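PDB 6ZD1: telomerase reverse transcriptase, which probably lengthens telomeres by reverse-transcribing a template within the telomerase RNA, adding simple DNA repeats to chromosome ends. Local coordinates for residues 284-289 with 370-375; 354-359 with 470-475; 601-606 with 661-666. All coordinates share one frame; numbering follows the deposited sequence.

Interaction 1 of 3, residues 284-289 with 370-375; sequences VRQVLQ and HVREYG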
loop_
_atom_site.group_PDB
_atom_site.type_symbol
_atom_site.label_atom_id
_atom_site.label_comp_id
_atom_site.label_asym_id
_atom_site.label_seq_id
_atom_site.Cartn_x
_atom_site.Cartn_y
_atom_site.Cartn_z
ATOM N N VAL A 284 6.590 20.518 3.970
ATOM C CA VAL A 284 7.990 20.124 3.817
ATOM C C VAL A 284 8.130 19.119 2.681
ATOM O O VAL A 284 9.015 19.239 1.826
ATOM C CB VAL A 284 8.546 19.568 5.141
ATOM C CG1 VAL A 284 9.850 18.818 4.901
ATOM C CG2 VAL A 284 8.766 20.695 6.131
ATOM N N ARG A 285 7.236 18.128 2.636
ATOM C CA ARG A 285 7.299 17.143 1.563
ATOM C C ARG A 285 6.979 17.776 0.213
ATOM O O ARG A 285 7.595 17.426 -0.802
ATOM C CB ARG A 285 6.352 15.979 1.856
ATOM C CG ARG A 285 6.399 14.882 0.811
ATOM C CD ARG A 285 5.851 13.569 1.338
ATOM N NE ARG A 285 4.453 13.665 1.746
ATOM C CZ ARG A 285 3.713 12.617 2.097
ATOM N NH1 ARG A 285 4.240 11.400 2.081
ATOM N NH2 ARG A 285 2.446 12.781 2.458
ATOM N N GLN A 286 6.050 18.737 0.184
ATOM C CA GLN A 286 5.691 19.371 -1.084
ATOM C C GLN A 286 6.857 20.172 -1.655
ATOM O O GLN A 286 7.122 20.118 -2.863
ATOM C CB GLN A 286 4.475 20.279 -0.908
ATOM C CG GLN A 286 3.155 19.564 -0.693
ATOM C CD GLN A 286 1.996 20.541 -0.587
ATOM O OE1 GLN A 286 1.691 21.263 -1.539
ATOM N NE2 GLN A 286 1.358 20.581 0.577
ATOM N N VAL A 287 7.563 20.921 -0.805
ATOM C CA VAL A 287 8.666 21.741 -1.295
ATOM C C VAL A 287 9.828 20.859 -1.732
ATOM O O VAL A 287 10.469 21.118 -2.758
ATOM C CB VAL A 287 9.094 22.756 -0.222
ATOM C CG1 VAL A 287 10.261 23.601 -0.719
ATOM C CG2 VAL A 287 7.915 23.633 0.166
ATOM N N LEU A 288 10.100 19.791 -0.982
ATOM C CA LEU A 288 11.147 18.861 -1.391
ATOM C C LEU A 288 10.825 18.245 -2.745
ATOM O O LEU A 288 11.711 18.101 -3.597
ATOM C CB LEU A 288 11.329 17.772 -0.336
ATOM C CG LEU A 288 11.911 18.207 1.011
ATOM C CD1 LEU A 288 11.951 17.029 1.965
ATOM C CD2 LEU A 288 13.297 18.801 0.836
ATOM N N GLN A 289 9.556 17.895 -2.972
ATOM C CA GLN A 289 9.171 17.297 -4.245
ATOM C C GLN A 289 9.318 18.288 -5.393
ATOM O O GLN A 289 9.720 17.908 -6.499
ATOM C CB GLN A 289 7.738 16.772 -4.168
ATOM C CG GLN A 289 7.341 15.866 -5.327
ATOM C CD GLN A 289 8.139 14.574 -5.364
ATOM O OE1 GLN A 289 7.938 13.684 -4.538
ATOM N NE2 GLN A 289 9.050 14.466 -6.326
ATOM N N HIS A 370 5.219 28.738 -1.098
ATOM C CA HIS A 370 3.766 28.696 -1.030
ATOM C C HIS A 370 3.286 27.399 -1.659
ATOM O O HIS A 370 3.463 27.183 -2.864
ATOM C CB HIS A 370 3.149 29.906 -1.732
ATOM C CG HIS A 370 3.521 31.215 -1.109
ATOM N ND1 HIS A 370 2.915 31.695 0.031
ATOM C CD2 HIS A 370 4.444 32.141 -1.463
ATOM C CE1 HIS A 370 3.446 32.863 0.351
ATOM N NE2 HIS A 370 4.376 33.155 -0.540
ATOM N N VAL A 371 2.683 26.541 -0.842
ATOM C CA VAL A 371 2.224 25.229 -1.257
ATOM C C VAL A 371 0.768 25.073 -0.831
ATOM O O VAL A 371 0.192 25.950 -0.192
ATOM C CB VAL A 371 3.103 24.104 -0.677
ATOM C CG1 VAL A 371 4.522 24.219 -1.220
ATOM C CG2 VAL A 371 3.111 24.176 0.842
ATOM N N ARG A 372 0.182 23.933 -1.177
ATOM C CA ARG A 372 -1.240 23.714 -0.972
ATOM C C ARG A 372 -1.519 23.121 0.403
ATOM O O ARG A 372 -0.676 22.442 0.996
ATOM C CB ARG A 372 -1.799 22.787 -2.052
ATOM C CG ARG A 372 -1.740 23.358 -3.458
ATOM C CD ARG A 372 -1.998 22.278 -4.501
ATOM N NE ARG A 372 -3.184 21.482 -4.191
ATOM C CZ ARG A 372 -4.408 21.764 -4.623
ATOM N NH1 ARG A 372 -4.616 22.827 -5.389
ATOM N NH2 ARG A 372 -5.426 20.981 -4.290
ATOM N N GLU A 373 -2.721 23.388 0.903
ATOM C CA GLU A 373 -3.221 22.741 2.103
ATOM C C GLU A 373 -4.051 21.525 1.708
ATOM O O GLU A 373 -4.682 21.496 0.648
ATOM C CB GLU A 373 -4.068 23.708 2.938
ATOM C CG GLU A 373 -4.632 23.110 4.224
ATOM C CD GLU A 373 -5.695 23.982 4.869
ATOM O OE1 GLU A 373 -5.358 24.747 5.798
ATOM O OE2 GLU A 373 -6.866 23.902 4.443
ATOM N N TYR A 374 -4.026 20.509 2.567
ATOM C CA TYR A 374 -4.808 19.303 2.358
ATOM C C TYR A 374 -5.412 18.875 3.683
ATOM O O TYR A 374 -4.908 19.208 4.758
ATOM C CB TYR A 374 -3.959 18.164 1.780
ATOM C CG TYR A 374 -3.402 18.442 0.406
ATOM C CD1 TYR A 374 -4.186 18.278 -0.728
ATOM C CD2 TYR A 374 -2.090 18.864 0.239
ATOM C CE1 TYR A 374 -3.682 18.529 -1.988
ATOM C CE2 TYR A 374 -1.577 19.120 -1.021
ATOM C CZ TYR A 374 -2.381 18.947 -2.131
ATOM O OH TYR A 374 -1.887 19.195 -3.392
ATOM N N GLY A 375 -6.492 18.124 3.595
ATOM C CA GLY A 375 -7.114 17.587 4.783
ATOM C C GLY A 375 -6.492 16.272 5.203
ATOM O O GLY A 375 -5.643 15.705 4.516
#

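Interaction 2 of 3, residues 354-359 with 470-475; sequences ESIAGI and GIFCDI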
loop_
_atom_site.group_PDB
_atom_site.type_symbol
_atom_site.label_atom_id
_atom_site.label_comp_id
_atom_site.label_asym_id
_atom_site.label_seq_id
_atom_site.Cartn_x
_atom_site.Cartn_y
_atom_site.Cartn_z
ATOM N N GLU A 354 23.543 16.907 3.579
ATOM C CA GLU A 354 24.220 17.726 2.577
ATOM C C GLU A 354 23.416 17.797 1.280
ATOM O O GLU A 354 23.313 18.865 0.666
ATOM C CB GLU A 354 25.621 17.170 2.309
ATOM C CG GLU A 354 26.505 17.077 3.554
ATOM C CD GLU A 354 27.789 16.289 3.319
ATOM O OE1 GLU A 354 28.059 15.904 2.159
ATOM O OE2 GLU A 354 28.528 16.054 4.302
ATOM N N SER A 355 22.818 16.677 0.859
ATOM C CA SER A 355 22.002 16.684 -0.352
ATOM C C SER A 355 20.825 17.636 -0.215
ATOM O O SER A 355 20.497 18.372 -1.154
ATOM C CB SER A 355 21.496 15.277 -0.663
ATOM O OG SER A 355 22.560 14.414 -1.017
ATOM N N ILE A 356 20.168 17.624 0.948
ATOM C CA ILE A 356 19.031 18.511 1.172
ATOM C C ILE A 356 19.469 19.969 1.108
ATOM O O ILE A 356 18.813 20.802 0.470
ATOM C CB ILE A 356 18.355 18.173 2.513
ATOM C CG1 ILE A 356 17.729 16.777 2.443
ATOM C CG2 ILE A 356 17.326 19.227 2.872
ATOM C CD1 ILE A 356 17.026 16.359 3.717
ATOM N N ALA A 357 20.599 20.298 1.737
ATOM C CA ALA A 357 21.133 21.648 1.604
ATOM C C ALA A 357 21.506 21.952 0.161
ATOM O O ALA A 357 21.505 23.118 -0.251
ATOM C CB ALA A 357 22.348 21.830 2.515
ATOM N N GLY A 358 21.802 20.916 -0.626
ATOM C CA GLY A 358 22.210 21.140 -2.003
ATOM C C GLY A 358 21.084 21.679 -2.864
ATOM O O GLY A 358 21.268 22.640 -3.615
ATOM N N ILE A 359 19.898 21.075 -2.762
ATOM C CA ILE A 359 18.780 21.503 -3.594
ATOM C C ILE A 359 18.203 22.837 -3.151
ATOM O O ILE A 359 17.360 23.404 -3.859
ATOM C CB ILE A 359 17.688 20.413 -3.615
ATOM C CG1 ILE A 359 17.021 20.282 -2.250
ATOM C CG2 ILE A 359 18.288 19.074 -4.000
ATOM C CD1 ILE A 359 15.996 19.183 -2.202
ATOM N N GLY A 470 10.870 8.135 2.113
ATOM C CA GLY A 470 10.961 7.837 0.694
ATOM C C GLY A 470 11.566 8.976 -0.101
ATOM O O GLY A 470 12.445 8.760 -0.942
ATOM N N ILE A 471 11.145 10.210 0.183
ATOM C CA ILE A 471 11.688 11.330 -0.575
ATOM C C ILE A 471 13.115 11.632 -0.134
ATOM O O ILE A 471 13.923 12.125 -0.930
ATOM C CB ILE A 471 10.774 12.563 -0.456
ATOM C CG1 ILE A 471 11.185 13.623 -1.480
ATOM C CG2 ILE A 471 10.799 13.133 0.956
ATOM C CD1 ILE A 471 10.102 14.633 -1.772
ATOM N N PHE A 472 13.462 11.323 1.120
ATOM C CA PHE A 472 14.858 11.424 1.531
ATOM C C PHE A 472 15.738 10.566 0.632
ATOM O O PHE A 472 16.684 11.062 0.008
ATOM C CB PHE A 472 15.018 10.999 2.993
ATOM C CG PHE A 472 14.613 12.050 3.989
ATOM C CD1 PHE A 472 14.448 13.369 3.599
ATOM C CD2 PHE A 472 14.413 11.717 5.323
ATOM C CE1 PHE A 472 14.081 14.337 4.518
ATOM C CE2 PHE A 472 14.044 12.683 6.249
ATOM C CZ PHE A 472 13.881 13.993 5.846
ATOM N N CYS A 473 15.388 9.285 0.496
ATOM C CA CYS A 473 16.181 8.380 -0.327
ATOM C C CYS A 473 16.198 8.831 -1.782
ATOM O O CYS A 473 17.205 8.652 -2.476
ATOM C CB CYS A 473 15.625 6.960 -0.202
ATOM S SG CYS A 473 16.598 5.666 -0.993
ATOM N N ASP A 474 15.115 9.458 -2.245
ATOM C CA ASP A 474 15.068 9.958 -3.616
ATOM C C ASP A 474 15.994 11.155 -3.797
ATOM O O ASP A 474 16.710 11.248 -4.801
ATOM C CB ASP A 474 13.629 10.328 -3.979
ATOM C CG ASP A 474 13.412 10.455 -5.475
ATOM O OD1 ASP A 474 14.361 10.202 -6.249
ATOM O OD2 ASP A 474 12.282 10.806 -5.876
ATOM N N ILE A 475 15.997 12.076 -2.832
ATOM C CA ILE A 475 16.885 13.236 -2.900
ATOM C C ILE A 475 18.341 12.788 -2.925
ATOM O O ILE A 475 19.140 13.256 -3.744
ATOM C CB ILE A 475 16.615 14.192 -1.724
ATOM C CG1 ILE A 475 15.260 14.882 -1.879
ATOM C CG2 ILE A 475 17.723 15.228 -1.605
ATOM C CD1 ILE A 475 14.903 15.754 -0.693
#

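Interaction 3 of 3, residues 601-606 with 661-666; sequences LLDFSS and ARVNGS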
loop_
_atom_site.group_PDB
_atom_site.type_symbol
_atom_site.label_atom_id
_atom_site.label_comp_id
_atom_site.label_asym_id
_atom_site.label_seq_id
_atom_site.Cartn_x
_atom_site.Cartn_y
_atom_site.Cartn_z
ATOM N N LEU A 601 1.199 -0.211 -2.094
ATOM C CA LEU A 601 1.146 0.440 -3.393
ATOM C C LEU A 601 0.313 1.709 -3.370
ATOM O O LEU A 601 0.182 2.371 -4.405
ATOM C CB LEU A 601 0.609 -0.527 -4.447
ATOM C CG LEU A 601 1.699 -1.489 -4.928
ATOM C CD1 LEU A 601 1.277 -2.244 -6.173
ATOM C CD2 LEU A 601 3.033 -0.764 -5.141
ATOM N N LEU A 602 -0.240 2.063 -2.215
ATOM C CA LEU A 602 -0.813 3.377 -1.990
ATOM C C LEU A 602 0.013 4.183 -1.002
ATOM O O LEU A 602 -0.353 5.319 -0.684
ATOM C CB LEU A 602 -2.256 3.241 -1.491
ATOM C CG LEU A 602 -3.120 2.285 -2.315
ATOM C CD1 LEU A 602 -4.503 2.143 -1.704
ATOM C CD2 LEU A 602 -3.213 2.763 -3.755
ATOM N N ASP A 603 1.131 3.628 -0.531
ATOM C CA ASP A 603 1.976 4.257 0.480
ATOM C C ASP A 603 2.774 5.385 -0.167
ATOM O O ASP A 603 3.638 5.139 -1.017
ATOM C CB ASP A 603 2.882 3.205 1.122
ATOM C CG ASP A 603 3.754 3.763 2.243
ATOM O OD1 ASP A 603 4.689 4.538 1.956
ATOM O OD2 ASP A 603 3.514 3.414 3.417
ATOM N N PHE A 604 2.474 6.623 0.230
ATOM C CA PHE A 604 3.176 7.804 -0.256
ATOM C C PHE A 604 4.473 8.066 0.500
ATOM O O PHE A 604 5.255 8.924 0.082
ATOM C CB PHE A 604 2.256 9.027 -0.157
ATOM C CG PHE A 604 2.558 10.106 -1.159
ATOM C CD1 PHE A 604 1.907 11.328 -1.091
ATOM C CD2 PHE A 604 3.479 9.897 -2.175
ATOM C CE1 PHE A 604 2.179 12.327 -2.008
ATOM C CE2 PHE A 604 3.754 10.892 -3.096
ATOM C CZ PHE A 604 3.104 12.109 -3.012
ATOM N N SER A 605 4.707 7.369 1.613
ATOM C CA SER A 605 5.977 7.471 2.316
ATOM C C SER A 605 7.086 6.679 1.640
ATOM O O SER A 605 8.259 6.894 1.957
ATOM C CB SER A 605 5.826 6.997 3.762
ATOM O OG SER A 605 4.954 7.845 4.484
ATOM N N SER A 606 6.748 5.754 0.743
ATOM C CA SER A 606 7.738 4.912 0.090
ATOM C C SER A 606 7.715 4.983 -1.432
ATOM O O SER A 606 8.677 4.530 -2.063
ATOM C CB SER A 606 7.555 3.446 0.516
ATOM O OG SER A 606 7.444 3.334 1.925
ATOM N N ALA A 661 -6.395 7.209 1.184
ATOM C CA ALA A 661 -6.420 8.141 2.306
ATOM C C ALA A 661 -6.141 7.425 3.622
ATOM O O ALA A 661 -5.487 7.981 4.512
ATOM C CB ALA A 661 -7.763 8.865 2.356
ATOM N N ARG A 662 -6.632 6.192 3.762
ATOM C CA ARG A 662 -6.361 5.410 4.966
ATOM C C ARG A 662 -4.865 5.182 5.145
ATOM O O ARG A 662 -4.316 5.403 6.231
ATOM C CB ARG A 662 -7.104 4.073 4.893
ATOM C CG ARG A 662 -8.084 3.800 6.028
ATOM C CD ARG A 662 -8.944 2.587 5.694
ATOM N NE ARG A 662 -8.126 1.424 5.357
ATOM C CZ ARG A 662 -8.511 0.442 4.545
ATOM N NH1 ARG A 662 -9.705 0.477 3.966
ATOM N NH2 ARG A 662 -7.693 -0.575 4.303
ATOM N N VAL A 663 -4.189 4.741 4.082
ATOM C CA VAL A 663 -2.778 4.386 4.192
ATOM C C VAL A 663 -1.935 5.614 4.517
ATOM O O VAL A 663 -1.178 5.625 5.495
ATOM C CB VAL A 663 -2.302 3.690 2.904
ATOM C CG1 VAL A 663 -0.787 3.579 2.889
ATOM C CG2 VAL A 663 -2.934 2.314 2.798
ATOM N N ASN A 664 -2.057 6.668 3.715
ATOM C CA ASN A 664 -1.208 7.839 3.890
ATOM C C ASN A 664 -1.738 8.829 4.916
ATOM O O ASN A 664 -0.994 9.726 5.324
ATOM C CB ASN A 664 -1.022 8.543 2.548
ATOM C CG ASN A 664 -0.620 7.585 1.460
ATOM O OD1 ASN A 664 0.486 7.049 1.471
ATOM N ND2 ASN A 664 -1.522 7.347 0.520
ATOM N N GLY A 665 -2.986 8.688 5.353
ATOM C CA GLY A 665 -3.545 9.579 6.343
ATOM C C GLY A 665 -3.812 10.991 5.877
ATOM O O GLY A 665 -4.490 11.735 6.591
ATOM N N SER A 666 -3.320 11.391 4.708
ATOM C CA SER A 666 -3.470 12.752 4.213
ATOM C C SER A 666 -4.152 12.742 2.853
ATOM O O SER A 666 -3.936 11.831 2.046
ATOM C CB SER A 666 -2.116 13.461 4.110
ATOM O OG SER A 666 -2.259 14.755 3.544
#

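Interaction 1 of 3, residues 284-289 with 370-375
The flat carboxamide of Q286 comes up to the edge of the Y374 ring: NE2 of Q286 lies 3.6 Å from CE2 of Y374, near the ring plane, and the amide and ring planes stand 60° apart. At its far end the ring meets a second flat group, the guanidinium of R372, with CE1 of Y374 lying in the guanidinium plane at its edge. There R372 NE donates to Y374 OH at 2.7 Å, a bond within the 370-375 segment that passes across E373.

The main grip is the Q286 amide on the backbone of R372. R372 N donates to Q286 OE1 at 3.1 Å, while Q286 NE2 returns a nearly straight bond (175°) to R372 O at 2.8 Å. One amide thus engages both peptide groups of a single strand residue, much as a neighbouring strand would. Q286 reaches that far because its chain runs extended beyond CG (chi2 -178°). S282, one turn earlier, takes a further hydrogen bond from NE2, which helps fix the amide's rotation.

Beside these bonds V371 packs against the helix. Its CB sits 3.3 Å from Q286 OE1, and its CG1 meets V287 CG2 at 3.7 Å, the two valines crossing at about a right angle.

Strand 368-372 is bonded to 423-427 through V371 and L424, so Q286 covers the other edge of this small antiparallel sheet. V287 also touches I426 of strand 423-427 and I431 of helix 428-440, so this face of helix 263-298 packs on both.

Interaction 2 of 3, residues 354-359 with 470-475
Within the reverse transcriptase domain, I475 and F472 of helix 469-484 pack against S355, I356 and I359 of helix 349-359, joining two helices of the palm region. The two segments cross at 76°, with their axes 10.1 Å apart, and no hydrogen bond links them.

I475 does most of the work, using two separate branches. Its CG2 sits 3.9 Å from S355 CB, on the turn that also brings I356 close. Its longer arm goes the other way: CD1 of I475 meets CD1 of I359 at 3.9 Å, the two side chains running at about a right angle to each other. S355 and I359 are one turn apart, so the two branches of I475 touch successive turns of the opposite helix.

F472, one turn before I475, meets the tip of I356. The extended chain of I356 (chi2 -179°) carries its CD1 to F472 CE1 at 3.7 Å, approaching the ring obliquely. The hydroxyl of S355 is satisfied within its own helix, where OG bonds to A351 O, and it is the CB of S355 that meets I475.

Other helices close the surroundings: I356 and F472 both touch C435 of helix 428-440, and I359 meets L295 of helix 263-298. D474, next to I475, forms salt bridges with R296 and R499, the latter on a strand of the four-stranded antiparallel sheet. Helix 349-359 follows strand 334-339 of that same sheet and motif A, and helix 469-484 follows motif B', the palm arrangement of the right-hand fold shared by reverse transcriptases.

Interaction 3 of 3, residues 601-606 with 661-666
N664 uses both ends of its side-chain amide on the backbone around D603. Its CG lies anti to the carbonyl carbon (chi1 -49°), which directs the amide carbon to the 601-606 backbone. ND2 donates to L602 O at 2.6 Å, nearly in line with the carbonyl and close to the plane of the N664 amide. OD1 accepts from F604 N at a modelled 2.4 Å, a length too short to be trusted in detail. The 2.9 Å approach of OD1 to L602 O, both acceptors, adds to the doubt about the amide's exact placement. ND2 has a second, weak bond to F660 O in its own helix.

D603 in turn braces the loop: S606 OG donates to D603 OD1 at 3.0 Å, coming from above the carboxylate plane. This loop joins helices 582-596 and 609-637 in the helical C-terminal part of the chain, consistent with the thumb-like extension of telomerase reverse transcriptases. N664 stands at the end of helix 642-664, which G665 leaves with positive phi (70°).

The packing flanks the amide. V663 lays CG1 against D603 CA at 3.7 Å, and its CB faces L602 CB at 4.4 Å. F604's ring turns away towards L609 and I612 of helix 609-637.

How the interactions relate
Interaction 2 is the buried one, entirely apolar and helix against helix; interaction 1 is partly buried and mixes a valine pair with an amide clasp, and interaction 3 lies at the surface. Interactions 1 and 3 share a device, a side-chain amide on a helix holding loop or strand backbone, but Q286 uses the N and O of one residue, R372, whereas N664 reaches past D603 to L602 O and F604 N. Helix 263-298 ties the three together: L288 and Q289 pack on I471, L288 also on I475, and on the same helix R285 NH1 comes to 3.3 Å from F604 O. Interactions 1 and 2 interleave along the chain; interaction 3 follows both.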